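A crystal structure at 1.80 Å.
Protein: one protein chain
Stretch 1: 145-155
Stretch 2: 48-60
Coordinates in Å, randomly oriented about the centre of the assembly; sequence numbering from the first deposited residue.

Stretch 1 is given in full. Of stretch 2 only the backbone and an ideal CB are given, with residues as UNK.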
# COMPACT_ATOMS: atom_id res chain seq x y z
N CYS A 145 12.67 14.77 -2.40
CA CYS A 145 11.60 13.94 -1.88
C CYS A 145 11.63 12.56 -2.54
O CYS A 145 11.48 11.54 -1.87
CB CYS A 145 10.25 14.61 -2.13
SG CYS A 145 8.86 13.76 -1.36
N GLN A 146 11.82 12.53 -3.86
CA GLN A 146 11.87 11.26 -4.58
C GLN A 146 13.08 10.43 -4.15
O GLN A 146 12.99 9.21 -4.01
CB GLN A 146 11.93 11.50 -6.08
CG GLN A 146 12.16 10.23 -6.88
CD GLN A 146 12.24 10.49 -8.37
OE1 GLN A 146 13.14 11.18 -8.85
NE2 GLN A 146 11.28 9.94 -9.11
N GLU A 147 14.22 11.08 -3.96
CA GLU A 147 15.43 10.36 -3.55
C GLU A 147 15.24 9.77 -2.15
O GLU A 147 15.63 8.63 -1.89
CB GLU A 147 16.63 11.30 -3.55
CG GLU A 147 17.93 10.67 -3.05
CD GLU A 147 18.27 9.38 -3.77
OE1 GLU A 147 18.11 9.33 -5.01
OE2 GLU A 147 18.72 8.43 -3.10
N ASN A 148 14.64 10.55 -1.25
CA ASN A 148 14.42 10.08 0.10
C ASN A 148 13.32 9.02 0.20
O ASN A 148 13.22 8.31 1.21
CB ASN A 148 14.14 11.26 1.03
CG ASN A 148 15.36 12.13 1.24
OD1 ASN A 148 16.49 11.70 0.97
ND2 ASN A 148 15.16 13.35 1.72
N PHE A 149 12.50 8.91 -0.84
CA PHE A 149 11.45 7.90 -0.86
C PHE A 149 12.15 6.54 -0.82
O PHE A 149 11.80 5.67 -0.02
CB PHE A 149 10.62 8.00 -2.14
CG PHE A 149 9.70 6.84 -2.38
CD1 PHE A 149 8.63 6.59 -1.51
CD2 PHE A 149 9.88 5.99 -3.47
CE1 PHE A 149 7.77 5.52 -1.74
CE2 PHE A 149 9.02 4.92 -3.70
CZ PHE A 149 7.96 4.68 -2.83
N GLY A 150 13.16 6.37 -1.67
CA GLY A 150 13.88 5.12 -1.73
C GLY A 150 14.87 4.94 -0.59
O GLY A 150 15.10 3.82 -0.12
N LEU A 151 15.44 6.05 -0.13
CA LEU A 151 16.41 6.01 0.95
C LEU A 151 15.78 5.75 2.31
O LEU A 151 16.39 5.10 3.16
CB LEU A 151 17.19 7.31 1.03
CG LEU A 151 18.14 7.69 -0.11
CD1 LEU A 151 18.81 9.01 0.23
CD2 LEU A 151 19.19 6.60 -0.30
N LEU A 152 14.56 6.23 2.54
CA LEU A 152 13.98 6.03 3.85
C LEU A 152 12.46 6.09 4.04
O LEU A 152 11.89 5.19 4.65
CB LEU A 152 14.64 6.99 4.85
CG LEU A 152 14.38 6.74 6.33
CD1 LEU A 152 14.90 5.36 6.72
CD2 LEU A 152 15.07 7.82 7.16
N TRP A 153 11.82 7.14 3.53
CA TRP A 153 10.37 7.30 3.72
C TRP A 153 9.52 6.15 3.18
O TRP A 153 8.54 5.76 3.82
CB TRP A 153 9.91 8.67 3.17
CG TRP A 153 8.62 8.64 2.36
CD1 TRP A 153 7.46 7.98 2.68
CD2 TRP A 153 8.39 9.26 1.10
NE1 TRP A 153 6.53 8.15 1.69
CE2 TRP A 153 7.07 8.93 0.70
CE3 TRP A 153 9.17 10.06 0.26
CZ2 TRP A 153 6.52 9.38 -0.49
CZ3 TRP A 153 8.62 10.50 -0.93
CH2 TRP A 153 7.31 10.16 -1.29
N GLY A 154 9.87 5.64 2.01
CA GLY A 154 9.11 4.54 1.43
C GLY A 154 9.01 3.33 2.35
O GLY A 154 7.94 2.74 2.50
N GLN A 155 10.13 2.96 2.98
CA GLN A 155 10.13 1.81 3.88
C GLN A 155 9.30 2.11 5.13
O GLN A 155 8.58 1.25 5.62
CB GLN A 155 11.56 1.44 4.28
CG GLN A 155 11.67 0.10 5.01
CD GLN A 155 11.35 -1.09 4.12
OE1 GLN A 155 11.96 -1.27 3.06
NE2 GLN A 155 10.39 -1.91 4.54
N UNK A 48 -2.09 4.90 -1.55
CA UNK A 48 -2.19 5.80 -2.69
C UNK A 48 -0.93 6.67 -2.76
O UNK A 48 -0.42 6.95 -3.84
CB UNK A 48 -3.45 6.67 -2.59
N UNK A 49 -0.44 7.09 -1.60
CA UNK A 49 0.76 7.92 -1.54
C UNK A 49 1.96 7.12 -2.06
O UNK A 49 2.79 7.64 -2.81
CB UNK A 49 1.01 8.41 -0.11
N UNK A 50 2.04 5.85 -1.66
CA UNK A 50 3.13 4.99 -2.10
C UNK A 50 3.07 4.80 -3.62
O UNK A 50 4.09 4.92 -4.31
CB UNK A 50 3.07 3.64 -1.39
N UNK A 51 1.88 4.51 -4.12
CA UNK A 51 1.69 4.30 -5.55
C UNK A 51 2.09 5.53 -6.36
O UNK A 51 2.82 5.42 -7.34
CB UNK A 51 0.23 3.94 -5.84
N UNK A 52 1.60 6.70 -5.97
CA UNK A 52 1.93 7.92 -6.69
C UNK A 52 3.42 8.25 -6.63
O UNK A 52 4.00 8.75 -7.60
CB UNK A 52 1.12 9.09 -6.13
N UNK A 53 4.06 7.96 -5.50
CA UNK A 53 5.49 8.22 -5.37
C UNK A 53 6.25 7.28 -6.31
O UNK A 53 7.21 7.69 -6.97
CB UNK A 53 5.95 8.04 -3.92
N UNK A 54 5.79 6.04 -6.39
CA UNK A 54 6.42 5.03 -7.25
C UNK A 54 6.27 5.35 -8.73
O UNK A 54 7.06 4.88 -9.54
CB UNK A 54 5.82 3.65 -6.96
N UNK A 55 5.27 6.16 -9.07
CA UNK A 55 5.02 6.52 -10.46
C UNK A 55 5.65 7.83 -10.91
O UNK A 55 5.49 8.25 -12.06
CB UNK A 55 3.51 6.60 -10.69
N UNK A 56 6.37 8.48 -10.00
CA UNK A 56 7.02 9.75 -10.32
C UNK A 56 8.08 9.58 -11.40
O UNK A 56 8.68 8.51 -11.53
CB UNK A 56 7.65 10.35 -9.06
N UNK A 57 8.31 10.62 -12.20
CA UNK A 57 9.32 10.54 -13.26
C UNK A 57 10.70 10.78 -12.66
O UNK A 57 10.82 11.24 -11.52
CB UNK A 57 9.03 11.55 -14.37
N UNK A 58 11.75 10.46 -13.41
CA UNK A 58 13.11 10.65 -12.95
C UNK A 58 13.44 12.14 -12.83
O UNK A 58 13.25 12.90 -13.78
CB UNK A 58 14.09 9.96 -13.90
N UNK A 59 13.92 12.54 -11.66
CA UNK A 59 14.26 13.93 -11.41
C UNK A 59 15.75 14.11 -11.15
O UNK A 59 16.40 13.24 -10.56
CB UNK A 59 13.45 14.46 -10.22
N UNK A 60 16.30 15.23 -11.59
CA UNK A 60 17.71 15.53 -11.41
C UNK A 60 17.89 16.82 -10.61
O UNK A 60 17.13 17.76 -10.78
CB UNK A 60 18.41 15.64 -12.77

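Position 48 is helical, and its ideal CB has nothing of stretch 1 within 5.5 Å, so the contact sets no rule; the residue is Leu48. At 49 the CA-to-CB bond points sideways, with the Trp153 ring beyond the reach of a short side chain. A longer apolar one could extend to it, and Leu49 does, its CG 4.4 Å from Trp153 CZ2.

Position 50 also points sideways, its ideal CB 5.1 Å from Phe149 CE1. Gly154 CA is 7.0 Å from the CA of position 50, and its backbone, with no side chain, lies beside the Phe149 ring; a long apolar or aromatic side chain could reach both. The residue is Tyr50. One face of its ring receives Phe149 CZ, 3.5 Å from Tyr50 CE1, with the two ring planes inclined at 58°, while Gly154 O lies at its edge, 4.0 Å from Tyr50 CE1.

Position 51 points away and 52 is out of reach, so stretch 1 constrains neither; they are Leu51 and Lys52.

Position 53 is the most restrictive. Its CB points toward stretch 1 and sits 3.6 Å from Trp153 CH2 and 3.8 Å from Phe149 CE1, so two rings already fill the space ahead of it. A small side chain suits, alanine or perhaps serine. Ala53 places its methyl over one face of Phe149, with CB 3.9 Å from the ring centroid in a CH-pi contact, and the same CB is 3.7 Å from Trp153 CH2. Its backbone O also takes a hydrogen bond from a water that is weakly bonded to Gln146 NE2.

At 54 the bond points away, near the last turn of the helix, and many small or polar residues would serve. Ser54 turns back on its own helix: OG donates to Tyr50 O at 2.8 Å, and that same OG lies 3.7 Å from Phe149 CZ.

Position 55 leaves the helix and points away; it is Met55, present as selenomethionine.

At 56 phi/psi is extended (-64/150) and CB points toward Gln146, 3.7 Å from NE2. Aliphatic side chains could pack against that amide; Leu56 does so, CB lying 3.6 Å from Gln146 NE2.

Position 57 points away, but its carbonyl faces Gln146. A phi of -81° admits proline, and Pro57 O accepts from Gln146 NE2 at 2.8 Å.

Position 58 points away into space that stretch 1 leaves open, suiting a polar chain such as Lys58.

At 59 CB points toward Gln146 OE1, 3.6 Å away, favouring something compact. Cys59 fits, and its backbone N donates to Gln146 OE1 at 3.2 Å, so one amide reads two backbone groups. Position 60 points away: Glu60.

Stretch 2 48-60: LLYLKASMLPKCE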
# COMPACT_ATOMS: atom_id res chain seq x y z
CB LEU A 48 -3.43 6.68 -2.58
CG LEU A 48 -3.68 7.61 -3.78
CD1 LEU A 48 -3.75 6.82 -5.07
CD2 LEU A 48 -4.96 8.38 -3.54
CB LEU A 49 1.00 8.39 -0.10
CG LEU A 49 2.21 9.29 0.17
CD1 LEU A 49 2.09 10.59 -0.60
CD2 LEU A 49 2.30 9.57 1.67
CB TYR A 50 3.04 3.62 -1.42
CG TYR A 50 4.23 2.74 -1.71
CD1 TYR A 50 5.35 2.76 -0.89
CD2 TYR A 50 4.26 1.94 -2.85
CE1 TYR A 50 6.49 2.01 -1.20
CE2 TYR A 50 5.39 1.19 -3.17
CZ TYR A 50 6.50 1.23 -2.34
OH TYR A 50 7.63 0.52 -2.69
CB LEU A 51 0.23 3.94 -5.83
CG LEU A 51 -0.18 3.78 -7.29
CD1 LEU A 51 0.67 2.72 -7.97
CD2 LEU A 51 -1.67 3.40 -7.34
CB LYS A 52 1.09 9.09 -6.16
CG LYS A 52 -0.40 8.94 -6.42
CD LYS A 52 -0.68 8.72 -7.91
CE LYS A 52 -2.12 8.34 -8.18
NZ LYS A 52 -2.33 7.96 -9.61
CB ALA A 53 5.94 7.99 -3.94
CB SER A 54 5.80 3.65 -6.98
OG SER A 54 5.96 3.27 -5.63
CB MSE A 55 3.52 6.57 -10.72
CG MSE A 55 2.86 5.21 -10.58
SE MSE A 55 0.95 5.29 -10.82
CE MSE A 55 0.89 5.42 -12.75
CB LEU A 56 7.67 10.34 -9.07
CG LEU A 56 6.69 10.90 -8.03
CD1 LEU A 56 7.44 11.34 -6.79
CD2 LEU A 56 5.93 12.07 -8.64
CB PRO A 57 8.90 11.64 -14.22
CG PRO A 57 8.36 12.69 -13.30
CD PRO A 57 7.53 11.87 -12.32
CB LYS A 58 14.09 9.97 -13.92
CG LYS A 58 13.96 8.46 -13.95
CD LYS A 58 14.69 7.84 -15.13
CE LYS A 58 13.99 8.16 -16.44
NZ LYS A 58 14.62 7.46 -17.60
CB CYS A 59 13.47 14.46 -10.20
SG CYS A 59 11.68 14.35 -10.40
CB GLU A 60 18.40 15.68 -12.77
CG GLU A 60 17.84 16.81 -13.62
CD GLU A 60 18.63 17.04 -14.89
OE1 GLU A 60 18.79 16.09 -15.68
OE2 GLU A 60 19.08 18.19 -15.10
O HOH W 1 9.85 7.24 -7.67
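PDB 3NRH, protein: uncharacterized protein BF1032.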